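Local structure of 6-aminohexanoate-cyclic-dimer hydrolase (Arthrobacter sp., 3A2Q) at residues Ala174-Ala179 against Gly450-Ala455; Gly168-Gly173 against Pro427-Gly432; Leu386-Arg391 against Ala435-Ile440. The protein hydrolyses the cyclic dimer of 6-aminohexanoate, a by-product of nylon-6 manufacture, to the linear dimer by opening one amide bond. The protein carries 1 engineered substitution. All coordinates share one frame; numbering follows the deposited sequence.

Contact 1: residues Ala174-Ala179 against Gly450-Ala455; sequences AVRIPA and GVQIVA. Engineered in segment 174-179: Ala174 (natural residue Ser). With ACA (6-aminohexanoic acid), chain C.
Two acceptors grip Arg176 NH1: the side-chain oxygen OE1 of Gln452, at 2.9 Å from Arg176 NH1, and the backbone oxygen of Thr425. The amide oxygen comes in at the edge of the guanidinium, in its plane, and takes the N-H almost end-on, with a C=O...N angle of 160°. The two flat groups are nevertheless turned 54° apart, so they touch through one bond and do not stack. Gln452 reaches over with an extended chain, whereas Arg176 is bent at chi3 (-73°), which turns the guanidinium so that NH1 meets Gln452 OE1; Arg176 CD lies 3.4 Å from Gln452 OE1. NH2 meanwhile makes a salt bridge with Asp170. In the amidase fold this ties the first turn of helix 176-182 to strand 448-455 of the central sheet; Arg176 belongs to the Ser-x-Arg-x-Pro end of the family signature. The serine of that motif, by similarity the acyl-ester nucleophile, is here the engineered Ala174, whose CB lies 3.1 Å from the ligand atom ACA O. With a leucine in place of Arg176, Gln452 OE1 would probably lose its donor and the buried charge of Asp170 its mate. Gln452 NE2 is held separately, by the backbone oxygen of Phe424.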
loop_
_atom_site.group_PDB
_atom_site.type_symbol
_atom_site.label_atom_id
_atom_site.label_comp_id
_atom_site.label_asym_id
_atom_site.label_seq_id
_atom_site.Cartn_x
_atom_site.Cartn_y
_atom_site.Cartn_z
ATOM N N ALA A 174 -2.576 2.344 -3.386
ATOM C CA ALA A 174 -3.190 1.579 -2.291
ATOM C C ALA A 174 -2.347 1.224 -1.060
ATOM O O ALA A 174 -2.886 0.744 -0.065
ATOM C CB ALA A 174 -3.845 0.318 -2.849
ATOM N N VAL A 175 -1.032 1.406 -1.123
ATOM C CA VAL A 175 -0.211 1.167 0.064
ATOM C C VAL A 175 0.231 2.541 0.566
ATOM O O VAL A 175 0.120 2.856 1.752
ATOM C CB VAL A 175 1.044 0.308 -0.235
ATOM C CG1 VAL A 175 2.113 0.553 0.827
ATOM C CG2 VAL A 175 0.673 -1.166 -0.245
ATOM N N ARG A 176 0.712 3.368 -0.354
ATOM C CA ARG A 176 1.180 4.701 -0.013
ATOM C C ARG A 176 0.084 5.602 0.543
ATOM O O ARG A 176 0.319 6.343 1.494
ATOM C CB ARG A 176 1.827 5.351 -1.239
ATOM C CG ARG A 176 3.147 4.696 -1.650
ATOM C CD ARG A 176 3.517 5.099 -3.081
ATOM N NE ARG A 176 2.651 4.422 -4.041
ATOM C CZ ARG A 176 2.448 4.824 -5.294
ATOM N NH1 ARG A 176 3.046 5.916 -5.756
ATOM N NH2 ARG A 176 1.638 4.132 -6.086
ATOM N N ILE A 177 -1.115 5.532 -0.026
ATOM C CA ILE A 177 -2.218 6.371 0.450
ATOM C C ILE A 177 -2.586 6.049 1.902
ATOM O O ILE A 177 -2.610 6.943 2.749
ATOM C CB ILE A 177 -3.451 6.246 -0.491
ATOM C CG1 ILE A 177 -3.093 6.836 -1.860
ATOM C CG2 ILE A 177 -4.645 7.001 0.092
ATOM C CD1 ILE A 177 -4.083 6.559 -2.970
ATOM N N PRO A 178 -2.877 4.774 2.216
ATOM C CA PRO A 178 -3.221 4.445 3.603
ATOM C C PRO A 178 -2.087 4.798 4.565
ATOM O O PRO A 178 -2.334 5.148 5.715
ATOM C CB PRO A 178 -3.488 2.941 3.554
ATOM C CG PRO A 178 -3.934 2.714 2.140
ATOM C CD PRO A 178 -3.019 3.597 1.342
ATOM N N ALA A 179 -0.843 4.690 4.098
ATOM C CA ALA A 179 0.309 5.018 4.935
ATOM C C ALA A 179 0.303 6.513 5.236
ATOM O O ALA A 179 0.502 6.922 6.374
ATOM C CB ALA A 179 1.622 4.631 4.227
ATOM N N GLY A 450 1.511 12.420 4.688
ATOM C CA GLY A 450 2.721 11.761 4.234
ATOM C C GLY A 450 3.506 12.536 3.192
ATOM O O GLY A 450 2.955 13.354 2.450
ATOM N N VAL A 451 4.816 12.300 3.163
ATOM C CA VAL A 451 5.690 12.920 2.176
ATOM C C VAL A 451 6.206 11.755 1.327
ATOM O O VAL A 451 6.669 10.739 1.864
ATOM C CB VAL A 451 6.862 13.673 2.842
ATOM C CG1 VAL A 451 7.817 14.193 1.780
ATOM C CG2 VAL A 451 6.317 14.843 3.658
ATOM N N GLN A 452 6.100 11.897 0.011
ATOM C CA GLN A 452 6.499 10.839 -0.911
ATOM C C GLN A 452 7.857 11.086 -1.559
ATOM O O GLN A 452 8.186 12.213 -1.932
ATOM C CB GLN A 452 5.430 10.675 -2.006
ATOM C CG GLN A 452 5.596 9.412 -2.858
ATOM C CD GLN A 452 4.510 9.219 -3.914
ATOM O OE1 GLN A 452 4.349 8.121 -4.446
ATOM N NE2 GLN A 452 3.773 10.285 -4.230
ATOM N N ILE A 453 8.634 10.019 -1.691
ATOM C CA ILE A 453 9.946 10.096 -2.321
ATOM C C ILE A 453 9.947 9.023 -3.408
ATOM O O ILE A 453 9.548 7.887 -3.155
ATOM C CB ILE A 453 11.086 9.775 -1.325
ATOM C CG1 ILE A 453 10.848 10.486 0.008
ATOM C CG2 ILE A 453 12.417 10.201 -1.919
ATOM C CD1 ILE A 453 10.751 11.975 -0.097
ATOM N N VAL A 454 10.390 9.389 -4.607
ATOM C CA VAL A 454 10.431 8.464 -5.737
ATOM C C VAL A 454 11.846 8.394 -6.316
ATOM O O VAL A 454 12.429 9.424 -6.641
ATOM C CB VAL A 454 9.494 8.931 -6.874
ATOM C CG1 VAL A 454 9.420 7.858 -7.956
ATOM C CG2 VAL A 454 8.104 9.252 -6.316
ATOM N N ALA A 455 12.374 7.183 -6.459
ATOM C CA ALA A 455 13.711 6.983 -7.014
ATOM C C ALA A 455 13.617 6.312 -8.382
ATOM O O ALA A 455 12.536 5.909 -8.813
ATOM C CB ALA A 455 14.550 6.134 -6.067
HETATM C C ACA C . -5.710 0.385 -5.396
HETATM O O ACA C . -4.570 0.618 -5.810
HETATM C C2 ACA C . -6.707 1.512 -5.171
HETATM C C3 ACA C . -7.053 2.270 -6.449
HETATM C C4 ACA C . -8.154 1.584 -7.261
HETATM C C5 ACA C . -7.984 1.855 -8.756
HETATM C C6 ACA C . -8.882 0.975 -9.620
HETATM N N ACA C . -8.254 -0.297 -9.977
#

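Contact 2: residues Gly168-Gly173 against Pro427-Gly432; sequences GNDAAG and PFNVSG. With ACA (6-aminohexanoic acid), chain C.
The side-chain amide of Asn429 has the carbonyl oxygen of Ala171 resting on one face, Ala171 O standing 2.9 Å from Asn429 CG and almost straight above it. This is close polar packing, not a hydrogen bond, because the amide N-H groups point elsewhere. At the edge, nearly in the amide plane, Asn429 ND2 donates to Asp170 OD1 at 2.8 Å, along a path bent little from straight (164°). Seen from the aspartate, the same bond arrives on the anti side of OD1 and 24° out of the carboxylate plane; the two flat groups are inclined by 30°. The other end of the amide lies against the loop, with Asn429 OD1 3.1 Å from Ala172 CA. Asp170 has its CG anti to the backbone N, which swings the carboxylate from the end of strand 165-170 towards helix 427-431. There OD1 also accepts a weak bond from Gly173 N, at 2.8 Å from Asp170 OD1, and the salt bridge from Arg176, while OD2 is held by the backbone N of Val175. Asn429 ND2 has a further acceptor in the backbone oxygen of Ala209. Gly173 adopts backbone angles that call for glycine, and this lets the loop curl round the carboxylate. On the far side of the loop, Ala171 N and Ala172 N both donate to the ligand, each 2.9 Å from ACA O, an arrangement consistent with the oxyanion hole of the amidase family. The chemistry thus suggests a second shell: a buried carboxylate, probably stabilised by several donors, and a neutral amide together fix the loop whose two N-H groups receive the ligand oxygen.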
loop_
_atom_site.group_PDB
_atom_site.type_symbol
_atom_site.label_atom_id
_atom_site.label_comp_id
_atom_site.label_asym_id
_atom_site.label_seq_id
_atom_site.Cartn_x
_atom_site.Cartn_y
_atom_site.Cartn_z
ATOM N N GLY A 168 0.146 -5.311 1.897
ATOM C CA GLY A 168 -0.893 -4.615 1.172
ATOM C C GLY A 168 -0.465 -4.584 -0.277
ATOM O O GLY A 168 0.615 -5.076 -0.611
ATOM N N ASN A 169 -1.316 -4.077 -1.160
ATOM C CA ASN A 169 -0.911 -3.959 -2.554
ATOM C C ASN A 169 -1.218 -2.551 -3.008
ATOM O O ASN A 169 -1.959 -1.819 -2.339
ATOM C CB ASN A 169 -1.543 -5.016 -3.466
ATOM C CG ASN A 169 -2.861 -5.520 -2.959
ATOM O OD1 ASN A 169 -3.853 -4.792 -2.947
ATOM N ND2 ASN A 169 -2.887 -6.786 -2.540
ATOM N N ASP A 170 -0.668 -2.182 -4.155
ATOM C CA ASP A 170 -0.759 -0.814 -4.633
ATOM C C ASP A 170 -0.862 -0.760 -6.162
ATOM O O ASP A 170 0.094 -1.089 -6.862
ATOM C CB ASP A 170 0.526 -0.125 -4.131
ATOM C CG ASP A 170 0.526 1.366 -4.308
ATOM O OD1 ASP A 170 0.224 1.839 -5.419
ATOM O OD2 ASP A 170 0.858 2.068 -3.324
ATOM N N ALA A 171 -2.020 -0.337 -6.669
ATOM C CA ALA A 171 -2.245 -0.234 -8.110
ATOM C C ALA A 171 -2.376 1.224 -8.551
ATOM O O ALA A 171 -2.149 1.552 -9.719
ATOM C CB ALA A 171 -3.500 -1.011 -8.508
ATOM N N ALA A 172 -2.761 2.088 -7.616
ATOM C CA ALA A 172 -2.902 3.516 -7.891
ATOM C C ALA A 172 -2.478 4.313 -6.655
ATOM O O ALA A 172 -2.666 5.527 -6.593
ATOM C CB ALA A 172 -4.350 3.848 -8.268
ATOM N N GLY A 173 -1.896 3.608 -5.683
ATOM C CA GLY A 173 -1.437 4.222 -4.446
ATOM C C GLY A 173 -1.970 3.518 -3.201
ATOM O O GLY A 173 -1.798 4.013 -2.088
ATOM N N PRO A 427 0.872 7.916 -10.924
ATOM C CA PRO A 427 1.849 7.960 -12.017
ATOM C C PRO A 427 2.976 6.939 -11.855
ATOM O O PRO A 427 3.518 6.440 -12.837
ATOM C CB PRO A 427 2.378 9.394 -11.957
ATOM C CG PRO A 427 1.272 10.160 -11.324
ATOM C CD PRO A 427 0.781 9.223 -10.252
ATOM N N PHE A 428 3.324 6.624 -10.611
ATOM C CA PHE A 428 4.414 5.696 -10.354
ATOM C C PHE A 428 4.027 4.229 -10.397
ATOM O O PHE A 428 4.894 3.355 -10.404
ATOM C CB PHE A 428 5.092 6.115 -9.053
ATOM C CG PHE A 428 5.455 7.567 -9.060
ATOM C CD1 PHE A 428 6.414 8.040 -9.959
ATOM C CD2 PHE A 428 4.714 8.489 -8.329
ATOM C CE1 PHE A 428 6.618 9.405 -10.140
ATOM C CE2 PHE A 428 4.910 9.860 -8.504
ATOM C CZ PHE A 428 5.863 10.319 -9.414
ATOM N N ASN A 429 2.724 3.956 -10.428
ATOM C CA ASN A 429 2.268 2.582 -10.585
ATOM C C ASN A 429 2.467 2.337 -12.074
ATOM O O ASN A 429 2.809 1.240 -12.496
ATOM C CB ASN A 429 0.775 2.425 -10.278
ATOM C CG ASN A 429 0.477 2.504 -8.812
ATOM O OD1 ASN A 429 0.179 3.574 -8.288
ATOM N ND2 ASN A 429 0.572 1.368 -8.128
ATOM N N VAL A 430 2.244 3.377 -12.876
ATOM C CA VAL A 430 2.418 3.239 -14.319
ATOM C C VAL A 430 3.889 3.124 -14.706
ATOM O O VAL A 430 4.239 2.302 -15.543
ATOM C CB VAL A 430 1.776 4.411 -15.087
ATOM C CG1 VAL A 430 2.091 4.294 -16.576
ATOM C CG2 VAL A 430 0.270 4.394 -14.872
ATOM N N SER A 431 4.757 3.931 -14.095
ATOM C CA SER A 431 6.179 3.867 -14.424
ATOM C C SER A 431 6.866 2.680 -13.755
ATOM O O SER A 431 7.889 2.201 -14.241
ATOM C CB SER A 431 6.895 5.158 -14.009
ATOM O OG SER A 431 7.001 5.238 -12.602
ATOM N N GLY A 432 6.313 2.218 -12.635
ATOM C CA GLY A 432 6.897 1.086 -11.934
ATOM C C GLY A 432 8.048 1.455 -11.008
ATOM O O GLY A 432 8.704 0.573 -10.454
HETATM C C ACA C . -5.710 0.385 -5.396
HETATM O O ACA C . -4.570 0.618 -5.810
HETATM C C2 ACA C . -6.707 1.512 -5.171
HETATM C C3 ACA C . -7.053 2.270 -6.449
HETATM C C4 ACA C . -8.154 1.584 -7.261
HETATM C C5 ACA C . -7.984 1.855 -8.756
HETATM C C6 ACA C . -8.882 0.975 -9.620
HETATM N N ACA C . -8.254 -0.297 -9.977
#

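Contact 3: residues Leu386-Arg391 against Ala435-Ile440; sequences LPTVTR and AISLPI
Thr388 lays its branched end over the hydroxymethyl group of Ser437, the two hydroxyls meeting at 2.7 Å between Thr388 OG1 and Ser437 OG. Either oxygen could be the donor. The methyl branch joins in: Thr388 CG2 lies 3.8 Å from Ser437 CB, so the serine is met by a polar and an apolar arm of the same residue. The serine reaches across with its OG anti to the backbone N (chi1 -179°), while on the threonine OG1 sits beside the backbone N and leaves the methyl in the anti position. The two segments are not paired with each other: between them runs strand 448-455, which is hydrogen-bonded on one flank to strand 383-387 and on the other to strand 435-442. The two hydroxyls pass beneath Gly450 of this middle strand, and glycine puts no side chain into the bond. Helix 176-182 closes the face on which they meet, with Arg176 and Ser180 touching Thr388, and Ser180 touching Ser437 as well. Ser180 OG further binds the backbone N of Gly450, which adds a third hydroxyl to this buried polar patch. Thr388 itself is the point where the chain leaves strand 383-387 and turns into a loop, its backbone still paired with Gly450. The arrangement is a side-chain bridge spanning an intervening strand, set in the mixed central sheet of the alpha/beta amidase fold where a helix packs on it.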
loop_
_atom_site.group_PDB
_atom_site.type_symbol
_atom_site.label_atom_id
_atom_site.label_comp_id
_atom_site.label_asym_id
_atom_site.label_seq_id
_atom_site.Cartn_x
_atom_site.Cartn_y
_atom_site.Cartn_z
ATOM N N LEU A 386 7.519 14.822 -3.186
ATOM C CA LEU A 386 6.205 15.414 -3.375
ATOM C C LEU A 386 5.255 14.850 -2.329
ATOM O O LEU A 386 5.526 13.806 -1.738
ATOM C CB LEU A 386 5.670 15.109 -4.779
ATOM C CG LEU A 386 5.250 13.669 -5.110
ATOM C CD1 LEU A 386 4.550 13.658 -6.461
ATOM C CD2 LEU A 386 6.457 12.742 -5.125
ATOM N N PRO A 387 4.139 15.553 -2.060
ATOM C CA PRO A 387 3.187 15.049 -1.062
ATOM C C PRO A 387 2.664 13.691 -1.517
ATOM O O PRO A 387 2.569 13.444 -2.715
ATOM C CB PRO A 387 2.084 16.112 -1.063
ATOM C CG PRO A 387 2.789 17.354 -1.530
ATOM C CD PRO A 387 3.715 16.853 -2.603
ATOM N N THR A 388 2.333 12.806 -0.582
ATOM C CA THR A 388 1.808 11.507 -0.981
ATOM C C THR A 388 0.375 11.708 -1.479
ATOM O O THR A 388 0.005 11.184 -2.528
ATOM C CB THR A 388 1.819 10.505 0.184
ATOM O OG1 THR A 388 3.150 10.384 0.691
ATOM C CG2 THR A 388 1.355 9.125 -0.292
ATOM N N VAL A 389 -0.423 12.464 -0.726
ATOM C CA VAL A 389 -1.803 12.750 -1.131
ATOM C C VAL A 389 -1.942 14.254 -1.357
ATOM O O VAL A 389 -1.104 15.034 -0.892
ATOM C CB VAL A 389 -2.832 12.257 -0.086
ATOM C CG1 VAL A 389 -2.695 10.755 0.092
ATOM C CG2 VAL A 389 -2.639 12.980 1.239
ATOM N N THR A 390 -2.992 14.672 -2.058
ATOM C CA THR A 390 -3.155 16.091 -2.380
ATOM C C THR A 390 -4.253 16.849 -1.649
ATOM O O THR A 390 -4.476 18.032 -1.925
ATOM C CB THR A 390 -3.401 16.277 -3.882
ATOM O OG1 THR A 390 -4.752 15.908 -4.194
ATOM C CG2 THR A 390 -2.453 15.399 -4.687
ATOM N N ARG A 391 -4.926 16.180 -0.719
ATOM C CA ARG A 391 -6.015 16.790 0.036
ATOM C C ARG A 391 -6.032 16.342 1.487
ATOM O O ARG A 391 -5.329 15.409 1.875
ATOM C CB ARG A 391 -7.351 16.398 -0.587
ATOM C CG ARG A 391 -7.539 14.886 -0.658
ATOM C CD ARG A 391 -8.994 14.497 -0.870
ATOM N NE ARG A 391 -9.825 14.887 0.267
ATOM C CZ ARG A 391 -11.151 14.794 0.283
ATOM N NH1 ARG A 391 -11.797 14.322 -0.776
ATOM N NH2 ARG A 391 -11.832 15.174 1.358
ATOM N N ALA A 435 8.512 3.906 -4.772
ATOM C CA ALA A 435 8.028 5.137 -4.156
ATOM C C ALA A 435 7.600 4.848 -2.735
ATOM O O ALA A 435 6.844 3.908 -2.482
ATOM C CB ALA A 435 6.849 5.696 -4.954
ATOM N N ILE A 436 8.070 5.667 -1.806
ATOM C CA ILE A 436 7.754 5.453 -0.406
ATOM C C ILE A 436 7.093 6.671 0.226
ATOM O O ILE A 436 7.412 7.813 -0.115
ATOM C CB ILE A 436 9.051 5.092 0.375
ATOM C CG1 ILE A 436 8.722 4.582 1.778
ATOM C CG2 ILE A 436 9.963 6.316 0.460
ATOM C CD1 ILE A 436 9.916 3.960 2.475
ATOM N N SER A 437 6.141 6.422 1.121
ATOM C CA SER A 437 5.477 7.511 1.833
ATOM C C SER A 437 6.011 7.475 3.262
ATOM O O SER A 437 5.971 6.429 3.906
ATOM C CB SER A 437 3.960 7.311 1.859
ATOM O OG SER A 437 3.334 8.391 2.531
ATOM N N LEU A 438 6.520 8.611 3.738
ATOM C CA LEU A 438 7.060 8.727 5.090
ATOM C C LEU A 438 6.124 9.628 5.891
ATOM O O LEU A 438 5.706 10.675 5.403
ATOM C CB LEU A 438 8.461 9.348 5.048
ATOM C CG LEU A 438 9.492 8.600 4.195
ATOM C CD1 LEU A 438 10.826 9.351 4.224
ATOM C CD2 LEU A 438 9.661 7.187 4.724
ATOM N N PRO A 439 5.794 9.236 7.136
ATOM C CA PRO A 439 4.893 10.013 8.003
ATOM C C PRO A 439 5.559 11.231 8.642
ATOM O O PRO A 439 5.672 11.328 9.868
ATOM C CB PRO A 439 4.450 8.985 9.035
ATOM C CG PRO A 439 5.675 8.141 9.190
ATOM C CD PRO A 439 6.167 7.958 7.772
ATOM N N ILE A 440 5.978 12.165 7.796
ATOM C CA ILE A 440 6.674 13.369 8.234
ATOM C C ILE A 440 5.796 14.546 8.645
ATOM O O ILE A 440 6.203 15.367 9.471
ATOM C CB ILE A 440 7.648 13.840 7.125
ATOM C CG1 ILE A 440 8.754 12.800 6.940
ATOM C CG2 ILE A 440 8.233 15.202 7.464
ATOM C CD1 ILE A 440 9.666 13.089 5.749
#

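How the contacts relate
From the N terminus, the chain first lays down 168-173 and, directly after it, 174-179, so the first halves of contacts 2 and 1 are continuous. Some two hundred residues later comes 386-391, opening contact 3, followed by 427-432, which closes contact 2. Next, 435-440 closes contact 3, a short loop of 43 residues, and 450-455 closes contact 1, the longest. Contact 3 is therefore enclosed within contact 1, whereas contact 2 crosses both. Together they join the loop beside the ligand and helix 176-182 to helix 427-431 and to the neighbouring strands 435-442, 448-455 and 383-387, so that distant halves of the amidase sequence share one core.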